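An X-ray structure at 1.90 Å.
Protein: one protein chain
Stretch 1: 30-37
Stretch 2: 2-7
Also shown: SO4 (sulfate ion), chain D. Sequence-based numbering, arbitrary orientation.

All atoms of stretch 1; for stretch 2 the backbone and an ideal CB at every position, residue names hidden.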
ATOM      1  N   TRP A  30     -12.141   0.699  -4.376  1.00 32.11           N
ATOM      2  CA  TRP A  30     -12.097   0.051  -3.066  1.00 32.42           C
ATOM      3  C   TRP A  30     -10.682  -0.469  -2.783  1.00 32.61           C
ATOM      4  O   TRP A  30     -10.144  -1.264  -3.561  1.00 30.84           O
ATOM      5  CB  TRP A  30     -13.109  -1.107  -2.985  1.00 32.33           C
ATOM      6  CG  TRP A  30     -14.520  -0.705  -3.285  1.00 34.23           C
ATOM      7  CD1 TRP A  30     -15.190  -0.901  -4.455  1.00 37.48           C
ATOM      8  CD2 TRP A  30     -15.411   0.019  -2.424  1.00 34.54           C
ATOM      9  NE1 TRP A  30     -16.456  -0.372  -4.369  1.00 37.36           N
ATOM     10  CE2 TRP A  30     -16.619   0.199  -3.132  1.00 39.07           C
ATOM     11  CE3 TRP A  30     -15.302   0.546  -1.122  1.00 36.46           C
ATOM     12  CZ2 TRP A  30     -17.710   0.894  -2.588  1.00 38.85           C
ATOM     13  CZ3 TRP A  30     -16.373   1.254  -0.594  1.00 38.32           C
ATOM     14  CH2 TRP A  30     -17.555   1.431  -1.326  1.00 39.10           C
ATOM     15  N   ILE A  31     -10.097  -0.033  -1.659  1.00 28.35           N
ATOM     16  CA  ILE A  31      -8.763  -0.448  -1.225  1.00 27.73           C
ATOM     17  C   ILE A  31      -8.777  -1.910  -0.761  1.00 31.45           C
ATOM     18  O   ILE A  31      -9.507  -2.266   0.163  1.00 30.30           O
ATOM     19  CB  ILE A  31      -8.168   0.519  -0.166  1.00 30.59           C
ATOM     20  CG1 ILE A  31      -8.025   1.942  -0.721  1.00 31.72           C
ATOM     21  CG2 ILE A  31      -6.818   0.008   0.341  1.00 29.26           C
ATOM     22  CD1 ILE A  31      -8.541   2.962   0.121  1.00 45.01           C
ATOM     23  N   ILE A  32      -7.988  -2.757  -1.435  1.00 29.12           N
ATOM     24  CA  ILE A  32      -7.870  -4.176  -1.090  1.00 29.84           C
ATOM     25  C   ILE A  32      -6.573  -4.444  -0.308  1.00 33.86           C
ATOM     26  O   ILE A  32      -6.415  -5.521   0.276  1.00 35.08           O
ATOM     27  CB  ILE A  32      -8.075  -5.141  -2.286  1.00 33.89           C
ATOM     28  CG1 ILE A  32      -7.062  -4.916  -3.421  1.00 35.27           C
ATOM     29  CG2 ILE A  32      -9.492  -5.078  -2.800  1.00 34.84           C
ATOM     30  CD1 ILE A  32      -7.002  -6.075  -4.444  1.00 45.82           C
ATOM     31  N   GLY A  33      -5.686  -3.457  -0.274  1.00 28.67           N
ATOM     32  CA  GLY A  33      -4.432  -3.556   0.457  1.00 28.42           C
ATOM     33  C   GLY A  33      -3.560  -2.323   0.393  1.00 31.08           C
ATOM     34  O   GLY A  33      -3.649  -1.523  -0.540  1.00 29.05           O
ATOM     35  N   ARG A  34      -2.730  -2.158   1.421  1.00 27.95           N
ATOM     36  CA  ARG A  34      -1.754  -1.082   1.578  1.00 27.30           C
ATOM     37  C   ARG A  34      -0.640  -1.688   2.399  1.00 30.41           C
ATOM     38  O   ARG A  34      -0.898  -2.230   3.481  1.00 29.09           O
ATOM     39  CB  ARG A  34      -2.330   0.136   2.330  1.00 26.29           C
ATOM     40  CG  ARG A  34      -3.253   1.056   1.533  1.00 31.04           C
ATOM     41  CD  ARG A  34      -3.485   2.392   2.229  1.00 32.00           C
ATOM     42  NE  ARG A  34      -3.911   2.205   3.615  1.00 36.50           N
ATOM     43  CZ  ARG A  34      -3.940   3.161   4.540  1.00 52.02           C
ATOM     44  NH1 ARG A  34      -3.601   4.408   4.230  1.00 39.30           N
ATOM     45  NH2 ARG A  34      -4.321   2.879   5.776  1.00 35.47           N
ATOM     46  N   GLY A  35       0.583  -1.622   1.888  1.00 27.29           N
ATOM     47  CA  GLY A  35       1.707  -2.170   2.621  1.00 27.01           C
ATOM     48  C   GLY A  35       3.069  -1.945   2.022  1.00 31.14           C
ATOM     49  O   GLY A  35       3.287  -0.983   1.286  1.00 28.35           O
ATOM     50  N   CYS A  36       3.990  -2.861   2.352  1.00 31.55           N
ATOM     51  CA  CYS A  36       5.396  -2.874   1.957  1.00 32.83           C
ATOM     52  C   CYS A  36       5.580  -3.414   0.534  1.00 36.21           C
ATOM     53  O   CYS A  36       4.856  -4.312   0.116  1.00 36.31           O
ATOM     54  CB  CYS A  36       6.212  -3.693   2.960  1.00 34.05           C
ATOM     55  SG  CYS A  36       6.067  -3.147   4.682  1.00 38.41           S
ATOM     56  N   GLY A  37       6.598  -2.919  -0.156  1.00 32.22           N
ATOM     57  CA  GLY A  37       6.955  -3.358  -1.506  1.00 32.57           C
ATOM     58  C   GLY A  37       6.068  -2.836  -2.628  1.00 36.70           C
ATOM     59  O   GLY A  37       5.234  -1.952  -2.410  1.00 35.12           O
ATOM     60  N   UNK A   2       8.898   3.634   5.633  1.00 29.35           N
ATOM     61  CA  UNK A   2       7.732   3.545   6.519  1.00 28.05           C
ATOM     62  C   UNK A   2       6.482   3.622   5.633  1.00 29.31           C
ATOM     63  O   UNK A   2       6.305   4.598   4.908  1.00 28.84           O
ATOM     64  CB  UNK A   2       7.739   4.653   7.574  1.00 28.05           C
ATOM     65  N   UNK A   3       5.635   2.585   5.669  1.00 26.13           N
ATOM     66  CA  UNK A   3       4.434   2.500   4.836  1.00 25.05           C
ATOM     67  C   UNK A   3       3.166   2.371   5.659  1.00 27.45           C
ATOM     68  O   UNK A   3       3.156   1.651   6.666  1.00 26.96           O
ATOM     69  CB  UNK A   3       4.542   1.313   3.877  1.00 25.05           C
ATOM     70  N   UNK A   4       2.062   2.973   5.157  1.00 22.92           N
ATOM     71  CA  UNK A   4       0.714   2.808   5.732  1.00 22.20           C
ATOM     72  C   UNK A   4       0.326   1.338   5.494  1.00 26.00           C
ATOM     73  O   UNK A   4       0.622   0.794   4.425  1.00 23.58           O
ATOM     74  CB  UNK A   4      -0.298   3.770   5.106  1.00 22.20           C
ATOM     75  N   UNK A   5      -0.232   0.672   6.526  1.00 23.82           N
ATOM     76  CA  UNK A   5      -0.663  -0.722   6.419  1.00 24.78           C
ATOM     77  C   UNK A   5      -2.155  -0.778   6.560  1.00 30.49           C
ATOM     78  O   UNK A   5      -2.717  -0.127   7.435  1.00 31.28           O
ATOM     79  CB  UNK A   5       0.011  -1.605   7.471  1.00 24.78           C
ATOM     80  N   UNK A   6      -2.791  -1.591   5.721  1.00 28.72           N
ATOM     81  CA  UNK A   6      -4.233  -1.795   5.776  1.00 29.25           C
ATOM     82  C   UNK A   6      -4.594  -2.923   6.749  1.00 32.53           C
ATOM     83  O   UNK A   6      -4.106  -4.043   6.616  1.00 30.24           O
ATOM     84  CB  UNK A   6      -4.776  -2.106   4.380  1.00 29.25           C
ATOM     85  N   UNK A   7      -5.402  -2.588   7.766  1.00 31.29           N
ATOM     86  CA  UNK A   7      -5.933  -3.483   8.803  1.00 31.84           C
ATOM     87  C   UNK A   7      -7.423  -3.134   8.935  1.00 37.37           C
ATOM     88  O   UNK A   7      -7.749  -1.965   9.153  1.00 37.24           O
ATOM     89  CB  UNK A   7      -5.191  -3.329  10.132  1.00 31.84           C
TER
HETATM   90  S   SO4 D 101      -4.938   5.861   7.358  1.00 44.18           S
HETATM   91  O1  SO4 D 101      -4.930   6.855   8.453  1.00 43.04           O
HETATM   92  O2  SO4 D 101      -4.763   4.526   7.932  1.00 43.28           O
HETATM   93  O3  SO4 D 101      -6.209   5.929   6.652  1.00 45.01           O
HETATM   94  O4  SO4 D 101      -3.844   6.142   6.422  1.00 42.30           O

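Position 2 has its CA-to-CB bond directed away from stretch 1, and nothing of that stretch lies within 5.5 Å of the ideal CB. Stretch 1 therefore sets no demand here. With extended backbone angles, almost any residue would fit. The deposited residue is Ile2, which makes no contact with stretch 1.

Position 3 points toward stretch 1. Its ideal CB is 3.7 Å from Gly35 O and 4.5 Å from Cys36 N. Gly35 offers no side chain, so the neighbourhood is mostly backbone. A small or medium side chain would suit: alanine, serine, cysteine or valine. The residue is Cys3. Its SG comes to 4.3 Å from Cys36 CA, but its covalent bond is to a group elsewhere in the structure.

Position 4 points sideways. Its ideal CB is 3.5 Å from Arg34 NH1, and the sulfate lies beyond. A polar or positively charged side chain could share that anion; a neutral one could simply pack on the guanidinium. An acidic group could pair with the arginine but would repel the sulfate. The residue is His4. Its CB lies over one face of the Arg34 guanidinium, and ND1 is 3.1 Å from SO4 O4. Arg34 holds the same ion through two hydrogen bonds, NH1 to SO4 O4 at 2.8 Å and NH2 to SO4 O2 at 2.7 Å.

Position 5 points away overall, yet its ideal CB is 4.1 Å from Arg34 O. The CA of Gly35 leaves space beside it, and Cys36 SG offers an apolar surface farther along. A flexible apolar chain could turn back to use both; isoleucine, leucine or methionine are candidates. The residue is Ile5. With chi1 and chi2 both m, its CD1 reaches 3.5 Å from Gly35 CA and 4.2 Å from Cys36 SG. Its CA also makes a CA-H...O contact with Arg34 O at 3.3 Å.

Position 6 points toward stretch 1. Its backbone N donates a hydrogen bond to Arg34 O at 3.0 Å, which any residue but proline could make. The ideal CB is 3.6 Å from Arg34 N and 5.0 Å from Ile31 CG2. Arg34 NE is a donor within reach, so glutamine, glutamate or a shorter acceptor would be reasonable. The residue is Gln6. Its OE1 accepts a hydrogen bond from Arg34 NE at 2.9 Å and lies 4.0 Å from Ile31 CG2.

Position 7 points away into space free of stretch 1, so many residues would serve. It is Ile7, which makes no contact with stretch 1.

Stretch 2, residues 2-7: ICHIQI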
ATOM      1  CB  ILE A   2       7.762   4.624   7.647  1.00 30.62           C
ATOM      2  CG1 ILE A   2       8.965   4.379   8.608  1.00 31.86           C
ATOM      3  CG2 ILE A   2       6.421   4.665   8.420  1.00 27.89           C
ATOM      4  CD1 ILE A   2       9.439   5.596   9.389  1.00 42.46           C
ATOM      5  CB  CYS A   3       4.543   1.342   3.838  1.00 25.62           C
ATOM      6  SG  CYS A   3       6.060   1.318   2.844  1.00 29.73           S
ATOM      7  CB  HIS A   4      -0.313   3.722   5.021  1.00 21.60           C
ATOM      8  CG  HIS A   4      -0.192   5.184   5.343  1.00 24.04           C
ATOM      9  ND1 HIS A   4      -0.739   5.719   6.509  1.00 25.54           N
ATOM     10  CD2 HIS A   4       0.339   6.192   4.609  1.00 24.44           C
ATOM     11  CE1 HIS A   4      -0.475   7.021   6.463  1.00 24.15           C
ATOM     12  NE2 HIS A   4       0.159   7.352   5.337  1.00 24.18           N
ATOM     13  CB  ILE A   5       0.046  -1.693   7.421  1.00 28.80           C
ATOM     14  CG1 ILE A   5       1.582  -1.668   7.249  1.00 30.44           C
ATOM     15  CG2 ILE A   5      -0.501  -3.139   7.332  1.00 30.08           C
ATOM     16  CD1 ILE A   5       2.198  -2.414   6.039  1.00 35.58           C
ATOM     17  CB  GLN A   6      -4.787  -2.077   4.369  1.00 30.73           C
ATOM     18  CG  GLN A   6      -6.311  -1.990   4.275  1.00 35.30           C
ATOM     19  CD  GLN A   6      -6.877  -0.579   4.348  1.00 45.34           C
ATOM     20  OE1 GLN A   6      -6.170   0.433   4.255  1.00 35.28           O
ATOM     21  NE2 GLN A   6      -8.187  -0.488   4.511  1.00 41.37           N
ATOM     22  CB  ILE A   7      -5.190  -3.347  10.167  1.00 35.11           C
ATOM     23  CG1 ILE A   7      -3.662  -3.581  10.014  1.00 35.71           C
ATOM     24  CG2 ILE A   7      -5.788  -4.317  11.216  1.00 36.79           C
ATOM     25  CD1 ILE A   7      -2.805  -3.252  11.241  1.00 41.31           C
TER
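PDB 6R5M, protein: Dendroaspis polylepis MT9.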